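Local coordinates for alpha-1,2-mannosyltransferase (Ktr4), putative (Neosartorya fumigata, PDB 7BOP), which belongs to a family of fungal glycosyltransferases with a GT-A-type fold and binds guanosine-5'-diphosphate and a manganese ion, at residues H48-A52 against V203-V207. Numbering follows the deposited sequence.
With NA (sodium ion), chain I.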
loop_
_atom_site.group_PDB
_atom_site.type_symbol
_atom_site.label_atom_id
_atom_site.label_comp_id
_atom_site.label_asym_id
_atom_site.label_seq_id
_atom_site.Cartn_x
_atom_site.Cartn_y
_atom_site.Cartn_z
ATOM N N HIS A 48 -7.669 3.045 23.826
ATOM C CA HIS A 48 -6.369 3.296 24.427
ATOM C C HIS A 48 -5.310 3.504 23.331
ATOM O O HIS A 48 -5.271 2.759 22.343
ATOM C CB HIS A 48 -5.975 2.138 25.350
ATOM C CG HIS A 48 -4.600 2.275 25.913
ATOM N ND1 HIS A 48 -4.293 3.184 26.902
ATOM C CD2 HIS A 48 -3.439 1.661 25.590
ATOM C CE1 HIS A 48 -3.006 3.100 27.187
ATOM N NE2 HIS A 48 -2.466 2.185 26.405
ATOM N N LEU A 49 -4.477 4.529 23.504
ATOM C CA LEU A 49 -3.387 4.815 22.577
ATOM C C LEU A 49 -2.082 4.844 23.362
ATOM O O LEU A 49 -2.032 5.374 24.466
ATOM C CB LEU A 49 -3.617 6.154 21.874
ATOM C CG LEU A 49 -4.891 6.252 21.019
ATOM C CD1 LEU A 49 -5.121 7.673 20.522
ATOM C CD2 LEU A 49 -4.844 5.265 19.861
ATOM N N TRP A 50 -1.037 4.278 22.779
ATOM C CA TRP A 50 0.287 4.257 23.391
ATOM C C TRP A 50 1.029 5.534 23.026
ATOM O O TRP A 50 1.269 5.791 21.841
ATOM C CB TRP A 50 1.047 3.014 22.937
ATOM C CG TRP A 50 0.422 1.776 23.459
ATOM C CD1 TRP A 50 -0.532 1.009 22.852
ATOM C CD2 TRP A 50 0.663 1.183 24.734
ATOM N NE1 TRP A 50 -0.879 -0.050 23.663
ATOM C CE2 TRP A 50 -0.164 0.040 24.830
ATOM C CE3 TRP A 50 1.506 1.503 25.808
ATOM C CZ2 TRP A 50 -0.179 -0.787 25.967
ATOM C CZ3 TRP A 50 1.501 0.680 26.938
ATOM C CH2 TRP A 50 0.665 -0.455 27.006
ATOM N N ARG A 51 1.371 6.329 24.050
ATOM C CA ARG A 51 2.036 7.631 23.898
ATOM C C ARG A 51 3.535 7.560 24.161
ATOM O O ARG A 51 3.983 6.793 25.010
ATOM C CB ARG A 51 1.470 8.644 24.900
ATOM C CG ARG A 51 -0.043 8.768 24.943
ATOM C CD ARG A 51 -0.544 9.393 23.674
ATOM N NE ARG A 51 -1.980 9.656 23.710
ATOM C CZ ARG A 51 -2.658 10.178 22.693
ATOM N NH1 ARG A 51 -2.027 10.483 21.557
ATOM N NH2 ARG A 51 -3.968 10.391 22.806
ATOM N N ALA A 52 4.294 8.399 23.463
ATOM C CA ALA A 52 5.741 8.477 23.663
ATOM C C ALA A 52 6.116 9.113 25.008
ATOM O O ALA A 52 7.149 8.767 25.587
ATOM C CB ALA A 52 6.397 9.252 22.534
ATOM N N VAL A 203 1.739 12.657 14.362
ATOM C CA VAL A 203 0.962 11.536 14.864
ATOM C C VAL A 203 1.555 11.191 16.231
ATOM O O VAL A 203 2.755 10.908 16.332
ATOM C CB VAL A 203 1.022 10.365 13.875
ATOM C CG1 VAL A 203 0.317 9.128 14.434
ATOM C CG2 VAL A 203 0.383 10.780 12.558
ATOM N N ASP A 204 0.717 11.227 17.264
ATOM C CA ASP A 204 1.175 11.163 18.652
ATOM C C ASP A 204 0.812 9.870 19.374
ATOM O O ASP A 204 0.757 9.843 20.598
ATOM C CB ASP A 204 0.635 12.389 19.403
ATOM C CG ASP A 204 1.264 13.676 18.922
ATOM O OD1 ASP A 204 2.486 13.684 18.712
ATOM O OD2 ASP A 204 0.543 14.668 18.740
ATOM N N TYR A 205 0.566 8.805 18.612
ATOM C CA TYR A 205 0.371 7.473 19.169
ATOM C C TYR A 205 1.128 6.450 18.333
ATOM O O TYR A 205 1.447 6.690 17.156
ATOM C CB TYR A 205 -1.122 7.126 19.274
ATOM C CG TYR A 205 -1.848 7.084 17.939
ATOM C CD1 TYR A 205 -2.345 8.256 17.350
ATOM C CD2 TYR A 205 -2.017 5.880 17.254
ATOM C CE1 TYR A 205 -3.003 8.223 16.111
ATOM C CE2 TYR A 205 -2.668 5.837 16.018
ATOM C CZ TYR A 205 -3.158 7.018 15.448
ATOM O OH TYR A 205 -3.802 6.965 14.220
ATOM N N ASP A 206 1.413 5.310 18.952
ATOM C CA ASP A 206 2.123 4.228 18.306
ATOM C C ASP A 206 1.153 3.497 17.351
ATOM O O ASP A 206 0.301 2.727 17.795
ATOM C CB ASP A 206 2.685 3.282 19.369
ATOM C CG ASP A 206 3.513 2.158 18.793
ATOM O OD1 ASP A 206 3.348 1.831 17.592
ATOM O OD2 ASP A 206 4.330 1.572 19.558
ATOM N N VAL A 207 1.304 3.740 16.051
ATOM C CA VAL A 207 0.360 3.196 15.060
ATOM C C VAL A 207 0.431 1.681 14.998
ATOM O O VAL A 207 -0.570 1.028 14.726
ATOM C CB VAL A 207 0.547 3.788 13.640
ATOM C CG1 VAL A 207 0.400 5.306 13.664
ATOM C CG2 VAL A 207 1.871 3.372 13.018
HETATM NA NA NA I . 9.098 8.370 26.627
HETATM O O HOH W 1 -1.543 3.107 20.180
HETATM O O HOH W 2 3.172 10.401 21.746
HETATM O O HOH W 3 10.792 7.602 25.154
HETATM O O HOH W 4 9.598 10.617 26.582
#
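Two irregular loops can be joined through their main chains, as where the loop before strand 69-74 runs beside the one leading into helix 207-213, whose N-cap is Asp-206, about 21 Å from the chain centre to the contact centre. One direct backbone hydrogen bond marks the middle: Asp-206 N donates to Trp-50 O at 2.9 Å, and Tyr-205 CA adds a CA-H...O contact to that carbonyl at 3.3 Å. Water continues the pairing, one molecule linking Trp-50 N to Asp-206 O, a second Ala-52 N to Asp-204 O. Arg-51 NH1, salt-bridged to Glu-44, also donates to Asp-204 O at 3.0 Å. Apolar contact comes from Leu-49 CB, 3.7 Å from Tyr-205 CB. Asp-206 caps the helix with its side chain, whose OD2 is hydrogen-bonded to Tyr-57 OH and Tyr-100 OH. At the end of 48-52, Ala-52 O binds a sodium ion at 2.2 Å, as do Asn-55 O and two waters. Because both direct hydrogen bonds and both water bridges end on backbone carbonyls, the main chain supplies the acceptors, though one donor is the Arg-51 guanidinium.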